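Local coordinates for ABC transporter, periplasmic substrate-binding protein (Thermotoga maritima, PDB 2HPG) that probably binds a small solute in the periplasm and hands it to a TRAP-type (tripartite ATP-independent) membrane transporter, at residues E60-R63 against P67-W70; K131-Y136 against D236-L241. All coordinates share one frame; numbering follows the deposited sequence. Where two conformers were deposited one is given.

Contact 1: E60-R63 against P67-W70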
ATOM      1  N   GLU A  60       9.770 -13.005  10.001  1.00 45.36           N
ATOM      2  CA  GLU A  60      10.461 -13.890  10.936  1.00 44.87           C
ATOM      3  C   GLU A  60      11.189 -13.087  12.033  1.00 44.11           C
ATOM      4  O   GLU A  60      11.278 -13.533  13.169  1.00 43.81           O
ATOM      5  CB  GLU A  60      11.409 -14.843  10.186  1.00 45.36           C
ATOM      6  CG  GLU A  60      11.848 -16.104  10.978  1.00 46.86           C
ATOM      7  CD  GLU A  60      10.687 -17.043  11.392  1.00 50.50           C
ATOM      8  OE1 GLU A  60      10.095 -16.832  12.483  1.00 52.59           O
ATOM      9  OE2 GLU A  60      10.390 -18.012  10.647  1.00 52.82           O
ATOM     10  N   GLN A  61      11.666 -11.891  11.691  1.00 43.25           N
ATOM     11  CA  GLN A  61      12.272 -10.978  12.661  1.00 42.57           C
ATOM     12  C   GLN A  61      11.245 -10.459  13.662  1.00 41.89           C
ATOM     13  O   GLN A  61      11.488 -10.455  14.867  1.00 41.69           O
ATOM     14  CB  GLN A  61      12.914  -9.796  11.937  1.00 42.63           C
ATOM     15  CG  GLN A  61      14.048 -10.201  11.031  1.00 42.71           C
ATOM     16  CD  GLN A  61      14.566  -9.081  10.164  1.00 42.29           C
ATOM     17  OE1 GLN A  61      14.547  -9.184   8.939  1.00 43.25           O
ATOM     18  NE2 GLN A  61      15.050  -8.012  10.788  1.00 42.31           N
ATOM     19  N   ILE A  62      10.099 -10.020  13.140  1.00 41.27           N
ATOM     20  CA  ILE A  62       8.937  -9.620  13.957  1.00 41.07           C
ATOM     21  C   ILE A  62       8.512 -10.746  14.926  1.00 40.67           C
ATOM     22  O   ILE A  62       8.271 -10.496  16.100  1.00 40.31           O
ATOM     23  CB  ILE A  62       7.718  -9.223  13.049  1.00 40.83           C
ATOM     24  CG1 ILE A  62       8.051  -8.005  12.164  1.00 40.51           C
ATOM     25  CG2 ILE A  62       6.466  -8.975  13.881  1.00 40.53           C
ATOM     26  CD1 ILE A  62       8.126  -6.704  12.889  1.00 39.85           C
ATOM     27  N   ARG A  63       8.419 -11.973  14.407  1.00 40.67           N
ATOM     28  CA  ARG A  63       8.089 -13.158  15.220  0.50 40.61           C
ATOM     29  C   ARG A  63       9.166 -13.413  16.287  1.00 40.62           C
ATOM     30  O   ARG A  63       8.853 -13.756  17.430  1.00 40.80           O
ATOM     31  CB  ARG A  63       7.921 -14.403  14.323  0.50 40.75           C
ATOM     32  CG  ARG A  63       6.700 -15.270  14.639  0.50 40.65           C
ATOM     33  CD  ARG A  63       6.890 -16.149  15.866  0.50 40.94           C
ATOM     34  NE  ARG A  63       5.623 -16.719  16.337  0.50 40.67           N
ATOM     35  CZ  ARG A  63       4.824 -16.174  17.256  0.50 40.57           C
ATOM     36  NH1 ARG A  63       5.128 -15.018  17.842  0.50 40.93           N
ATOM     37  NH2 ARG A  63       3.703 -16.794  17.595  0.50 40.48           N
ATOM     38  N   PRO A  67      13.677  -5.612  17.919  1.00 27.19           N
ATOM     39  CA  PRO A  67      13.192  -4.225  17.930  1.00 26.34           C
ATOM     40  C   PRO A  67      13.192  -3.633  16.525  1.00 24.16           C
ATOM     41  O   PRO A  67      13.939  -2.702  16.214  1.00 22.51           O
ATOM     42  CB  PRO A  67      14.202  -3.515  18.830  1.00 26.18           C
ATOM     43  CG  PRO A  67      15.470  -4.253  18.619  1.00 26.91           C
ATOM     44  CD  PRO A  67      15.080  -5.705  18.363  1.00 27.21           C
ATOM     45  N   VAL A  68      12.324  -4.182  15.688  1.00 22.90           N
ATOM     46  CA  VAL A  68      12.259  -3.813  14.287  1.00 21.87           C
ATOM     47  C   VAL A  68      10.802  -3.627  13.839  1.00 21.17           C
ATOM     48  O   VAL A  68       9.880  -4.227  14.397  1.00 20.09           O
ATOM     49  CB  VAL A  68      12.980  -4.868  13.412  1.00 22.57           C
ATOM     50  CG1 VAL A  68      12.156  -6.133  13.313  1.00 21.34           C
ATOM     51  CG2 VAL A  68      13.255  -4.306  12.030  1.00 23.81           C
ATOM     52  N   GLY A  69      10.610  -2.765  12.841  1.00 20.58           N
ATOM     53  CA  GLY A  69       9.316  -2.578  12.221  1.00 20.12           C
ATOM     54  C   GLY A  69       9.431  -2.503  10.725  1.00 20.01           C
ATOM     55  O   GLY A  69      10.531  -2.315  10.189  1.00 19.15           O
ATOM     56  N   TRP A  70       8.300  -2.667  10.041  1.00 20.00           N
ATOM     57  CA  TRP A  70       8.278  -2.577   8.589  1.00 20.70           C
ATOM     58  C   TRP A  70       7.019  -1.899   8.079  1.00 19.65           C
ATOM     59  O   TRP A  70       5.913  -2.075   8.625  1.00 18.99           O
ATOM     60  CB  TRP A  70       8.379  -3.964   7.936  1.00 22.11           C
ATOM     61  CG  TRP A  70       9.502  -4.776   8.433  1.00 24.42           C
ATOM     62  CD1 TRP A  70       9.450  -5.763   9.380  1.00 25.25           C
ATOM     63  CD2 TRP A  70      10.870  -4.683   8.021  1.00 25.15           C
ATOM     64  NE1 TRP A  70      10.708  -6.279   9.593  1.00 25.95           N
ATOM     65  CE2 TRP A  70      11.598  -5.633   8.769  1.00 25.67           C
ATOM     66  CE3 TRP A  70      11.552  -3.879   7.107  1.00 25.04           C
ATOM     67  CZ2 TRP A  70      12.975  -5.813   8.611  1.00 26.47           C
ATOM     68  CZ3 TRP A  70      12.928  -4.054   6.952  1.00 25.07           C
ATOM     69  CH2 TRP A  70      13.622  -5.010   7.702  1.00 25.17           C
TER
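Trp70 turns the rim of its indole, not a face, to helix 58-64, and two helix side chains meet it there. Ile62 comes to the five-membered ring: its CG1 lies near the indole plane, 3.8 Å from Trp70 CD1, and the two side chains run past one another in opposite senses. Gln61 meets the other end of the same rim. Its chain is extended beyond CG, which carries the amide out to the benzo ring, with NE2 3.7 Å from Trp70 CZ2 and OE1 just as close. The amide plane stands 83° from the ring, and its oxygen and nitrogen straddle the CZ2 corner of the ring edge.

Val68 fills the space beside this pair. Its CG1 touches Gln61 CB at 4.0 Å and Ile62 CD1 at 4.1 Å, while CG2 sits on one face of the indole, offset toward its rim. Ile62 CG1, anti to the carbonyl carbon at chi1 -62°, leads the terminal methyl CD1 on to the strand backbone, 3.4 Å from Val68 O. Backbone bonds from Gly69 to Arg12 and Gly14 and from Trp70 to Ile232 tie strand 68-73 to a neighbour on each side, and the ring of His15 also meets the indole.

Without the indole, as with an alanine here, Ile62 CG1 and the Gln61 amide would probably lose the edge they pack on, leaving a gap beside the isoleucine and the amide freer to turn. No hydrogen bond crosses between 60-63 and 67-70: the short connection folds helix onto strand, and the two are held by apolar packing and van der Waals contact with the Gln61 amide.

Contact 2: K131-Y136 against D236-L241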
ATOM      1  N   LYS A 131       2.297  -6.888  15.541  1.00 24.55           N
ATOM      2  CA  LYS A 131       1.507  -5.764  16.001  1.00 24.11           C
ATOM      3  C   LYS A 131       1.383  -4.741  14.858  1.00 24.03           C
ATOM      4  O   LYS A 131       2.395  -4.233  14.354  1.00 24.12           O
ATOM      5  CB  LYS A 131       2.181  -5.125  17.220  1.00 24.35           C
ATOM      6  CG  LYS A 131       1.617  -3.796  17.696  1.00 25.20           C
ATOM      7  CD  LYS A 131       0.190  -3.949  18.190  1.00 27.01           C
ATOM      8  CE  LYS A 131      -0.411  -2.616  18.538  1.00 27.63           C
ATOM      9  NZ  LYS A 131      -1.797  -2.772  19.051  1.00 28.00           N
ATOM     10  N   VAL A 132       0.147  -4.454  14.452  1.00 22.89           N
ATOM     11  CA  VAL A 132      -0.136  -3.359  13.517  1.00 22.29           C
ATOM     12  C   VAL A 132      -0.227  -2.030  14.284  1.00 21.83           C
ATOM     13  O   VAL A 132      -1.096  -1.866  15.137  1.00 21.61           O
ATOM     14  CB  VAL A 132      -1.449  -3.652  12.725  1.00 22.31           C
ATOM     15  CG1 VAL A 132      -1.807  -2.516  11.769  1.00 22.34           C
ATOM     16  CG2 VAL A 132      -1.325  -4.954  11.963  1.00 22.66           C
ATOM     17  N   LEU A 133       0.686  -1.100  14.021  1.00 20.75           N
ATOM     18  CA  LEU A 133       0.632   0.208  14.658  1.00 20.67           C
ATOM     19  C   LEU A 133      -0.312   1.148  13.910  1.00 20.42           C
ATOM     20  O   LEU A 133      -0.890   2.077  14.498  1.00 20.43           O
ATOM     21  CB  LEU A 133       2.015   0.854  14.677  1.00 21.01           C
ATOM     22  CG  LEU A 133       3.095   0.276  15.578  1.00 20.46           C
ATOM     23  CD1 LEU A 133       4.374   1.024  15.279  1.00 20.60           C
ATOM     24  CD2 LEU A 133       2.721   0.437  17.041  1.00 20.93           C
ATOM     25  N   SER A 134      -0.429   0.930  12.601  1.00 19.65           N
ATOM     26  CA  SER A 134      -1.262   1.775  11.761  1.00 19.61           C
ATOM     27  C   SER A 134      -1.445   1.209  10.361  1.00 19.58           C
ATOM     28  O   SER A 134      -0.556   0.516   9.844  1.00 18.52           O
ATOM     29  CB  SER A 134      -0.659   3.179  11.665  1.00 19.62           C
ATOM     30  OG  SER A 134      -1.481   4.024  10.874  1.00 19.99           O
ATOM     31  N   PHE A 135      -2.607   1.499   9.767  1.00 19.49           N
ATOM     32  CA  PHE A 135      -2.800   1.334   8.322  1.00 19.56           C
ATOM     33  C   PHE A 135      -3.391   2.576   7.642  1.00 19.11           C
ATOM     34  O   PHE A 135      -4.015   2.463   6.597  1.00 20.00           O
ATOM     35  CB  PHE A 135      -3.602   0.055   7.990  1.00 20.15           C
ATOM     36  CG  PHE A 135      -4.995   0.006   8.587  1.00 21.61           C
ATOM     37  CD1 PHE A 135      -6.086   0.592   7.923  1.00 21.05           C
ATOM     38  CD2 PHE A 135      -5.227  -0.673   9.787  1.00 22.50           C
ATOM     39  CE1 PHE A 135      -7.360   0.535   8.456  1.00 21.49           C
ATOM     40  CE2 PHE A 135      -6.519  -0.733  10.347  1.00 22.24           C
ATOM     41  CZ  PHE A 135      -7.587  -0.126   9.677  1.00 21.99           C
ATOM     42  N   TYR A 136      -3.162   3.761   8.216  1.00 18.72           N
ATOM     43  CA  TYR A 136      -3.559   5.026   7.610  1.00 18.27           C
ATOM     44  C   TYR A 136      -2.455   5.611   6.742  1.00 17.87           C
ATOM     45  O   TYR A 136      -2.240   6.838   6.717  1.00 17.69           O
ATOM     46  CB  TYR A 136      -3.889   6.048   8.692  1.00 19.25           C
ATOM     47  CG  TYR A 136      -5.036   5.682   9.619  1.00 18.57           C
ATOM     48  CD1 TYR A 136      -5.935   4.673   9.323  1.00 20.56           C
ATOM     49  CD2 TYR A 136      -5.242   6.407  10.789  1.00 19.93           C
ATOM     50  CE1 TYR A 136      -6.968   4.370  10.189  1.00 20.63           C
ATOM     51  CE2 TYR A 136      -6.275   6.106  11.646  1.00 19.35           C
ATOM     52  CZ  TYR A 136      -7.125   5.099  11.353  1.00 20.77           C
ATOM     53  OH  TYR A 136      -8.145   4.827  12.248  1.00 20.02           O
ATOM     54  N   ASP A 236       5.879  -8.589  20.908  1.00 28.84           N
ATOM     55  CA  ASP A 236       6.695  -8.784  22.122  1.00 29.09           C
ATOM     56  C   ASP A 236       7.434  -7.520  22.522  1.00 29.13           C
ATOM     57  O   ASP A 236       7.393  -7.131  23.672  1.00 29.70           O
ATOM     58  CB  ASP A 236       7.718  -9.904  21.937  1.00 29.58           C
ATOM     59  CG  ASP A 236       7.085 -11.282  21.926  1.00 32.35           C
ATOM     60  OD1 ASP A 236       5.994 -11.471  22.523  1.00 34.19           O
ATOM     61  OD2 ASP A 236       7.690 -12.185  21.305  1.00 37.38           O
ATOM     62  N   TRP A 237       8.101  -6.884  21.565  1.00 28.96           N
ATOM     63  CA  TRP A 237       8.758  -5.609  21.814  1.00 28.46           C
ATOM     64  C   TRP A 237       7.782  -4.494  22.193  1.00 28.89           C
ATOM     65  O   TRP A 237       7.999  -3.762  23.155  1.00 28.88           O
ATOM     66  CB  TRP A 237       9.547  -5.160  20.576  1.00 27.98           C
ATOM     67  CG  TRP A 237      10.214  -3.857  20.792  1.00 26.69           C
ATOM     68  CD1 TRP A 237      11.371  -3.649  21.465  1.00 26.83           C
ATOM     69  CD2 TRP A 237       9.747  -2.561  20.380  1.00 26.61           C
ATOM     70  NE1 TRP A 237      11.666  -2.304  21.498  1.00 27.08           N
ATOM     71  CE2 TRP A 237      10.687  -1.617  20.834  1.00 26.44           C
ATOM     72  CE3 TRP A 237       8.622  -2.108  19.682  1.00 27.02           C
ATOM     73  CZ2 TRP A 237      10.552  -0.248  20.602  1.00 27.14           C
ATOM     74  CZ3 TRP A 237       8.483  -0.740  19.456  1.00 26.62           C
ATOM     75  CH2 TRP A 237       9.445   0.172  19.917  1.00 27.20           C
ATOM     76  N   PHE A 238       6.730  -4.325  21.401  1.00 29.21           N
ATOM     77  CA  PHE A 238       5.760  -3.268  21.674  1.00 29.34           C
ATOM     78  C   PHE A 238       5.221  -3.403  23.100  1.00 29.45           C
ATOM     79  O   PHE A 238       5.185  -2.430  23.847  1.00 28.79           O
ATOM     80  CB  PHE A 238       4.609  -3.315  20.665  1.00 29.65           C
ATOM     81  CG  PHE A 238       3.714  -2.118  20.718  1.00 29.02           C
ATOM     82  CD1 PHE A 238       4.193  -0.870  20.341  1.00 30.90           C
ATOM     83  CD2 PHE A 238       2.395  -2.232  21.146  1.00 29.89           C
ATOM     84  CE1 PHE A 238       3.366   0.250  20.383  1.00 30.47           C
ATOM     85  CE2 PHE A 238       1.559  -1.119  21.191  1.00 29.20           C
ATOM     86  CZ  PHE A 238       2.044   0.119  20.809  1.00 30.58           C
ATOM     87  N   ASN A 239       4.837  -4.627  23.461  1.00 29.82           N
ATOM     88  CA  ASN A 239       4.295  -4.939  24.793  1.00 30.59           C
ATOM     89  C   ASN A 239       5.305  -4.728  25.931  1.00 30.90           C
ATOM     90  O   ASN A 239       4.915  -4.503  27.075  1.00 31.37           O
ATOM     91  CB  ASN A 239       3.773  -6.386  24.834  1.00 30.93           C
ATOM     92  CG  ASN A 239       2.530  -6.604  23.962  1.00 31.97           C
ATOM     93  OD1 ASN A 239       1.859  -5.657  23.552  1.00 34.99           O
ATOM     94  ND2 ASN A 239       2.220  -7.870  23.688  1.00 33.56           N
ATOM     95  N   SER A 240       6.596  -4.782  25.611  1.00 31.15           N
ATOM     96  CA  SER A 240       7.648  -4.508  26.589  1.00 31.09           C
ATOM     97  C   SER A 240       7.737  -3.032  26.958  1.00 31.43           C
ATOM     98  O   SER A 240       8.389  -2.674  27.942  1.00 31.65           O
ATOM     99  CB  SER A 240       9.005  -4.960  26.050  1.00 31.23           C
ATOM    100  OG  SER A 240       9.628  -3.931  25.289  1.00 30.49           O
ATOM    101  N   LEU A 241       7.129  -2.171  26.147  1.00 31.49           N
ATOM    102  CA  LEU A 241       7.154  -0.741  26.387  1.00 31.56           C
ATOM    103  C   LEU A 241       6.108  -0.387  27.411  1.00 31.68           C
ATOM    104  O   LEU A 241       5.103  -1.083  27.521  1.00 31.74           O
ATOM    105  CB  LEU A 241       6.798   0.045  25.122  1.00 31.88           C
ATOM    106  CG  LEU A 241       7.758   0.200  23.947  1.00 32.56           C
ATOM    107  CD1 LEU A 241       7.056   1.085  22.919  1.00 31.98           C
ATOM    108  CD2 LEU A 241       9.087   0.806  24.346  1.00 30.87           C
TER
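Lys131 leaves its strand with CG anti to the backbone N (chi1 170°) and then bends at chi2 (64°), a course that carries its methylenes obliquely past the CD2 and CE2 corner of the Phe238 ring. Phe238 also has its CG anti to the backbone N, at chi1 -169°, which extends the ring from helix 235-240 toward strand 130-146. Lys131 CE comes within 3.6 Å of Phe238 CE2, and Lys131 CG lies 3.9 Å from Phe238 CD2. Leu133 CD2 arrives from the same side of the ring plane but at the other ring edge, 3.4 Å from Phe238 CE1, so residues two apart on the strand meet the phenyl group next to each other.

Val233 of the paired strand 218-234 and Gln246 of helix 243-278 also touch Phe238. Leu133 and Ser134 both face Glu231 in a classic beta bulge. Within the helix segment, Ser240 OG donates to Trp237 O at 2.7 Å, in the carbonyl plane.

The lysine divides its work: its CG and CE pack against the CD2 and CE2 side of the phenyl ring, while NZ goes on to Glu250 of helix 243-278, outside both segments, in a salt bridge that probably steadies the methylenes. Between the segments themselves the contact is purely apolar.

Overall arrangement
Contact 1 and contact 2 lie side by side, their centres about 10 Å apart, each about 18 Å from the centre of the chain and on the same side of it. They come in series along the chain: contact 1 joins sequence neighbours, whereas contact 2 brings together segments 100 residues apart. Strand 218-234 connects them, pairing antiparallel with both strand 68-73 and strand 130-146, so helices 58-64 and 235-240 pack against one mixed sheet. The contacts touch directly where Pro67 CB meets Trp237 CD1 at 3.9 Å. Together they join early, middle and late parts of the chain in one region of this solute-binding fold.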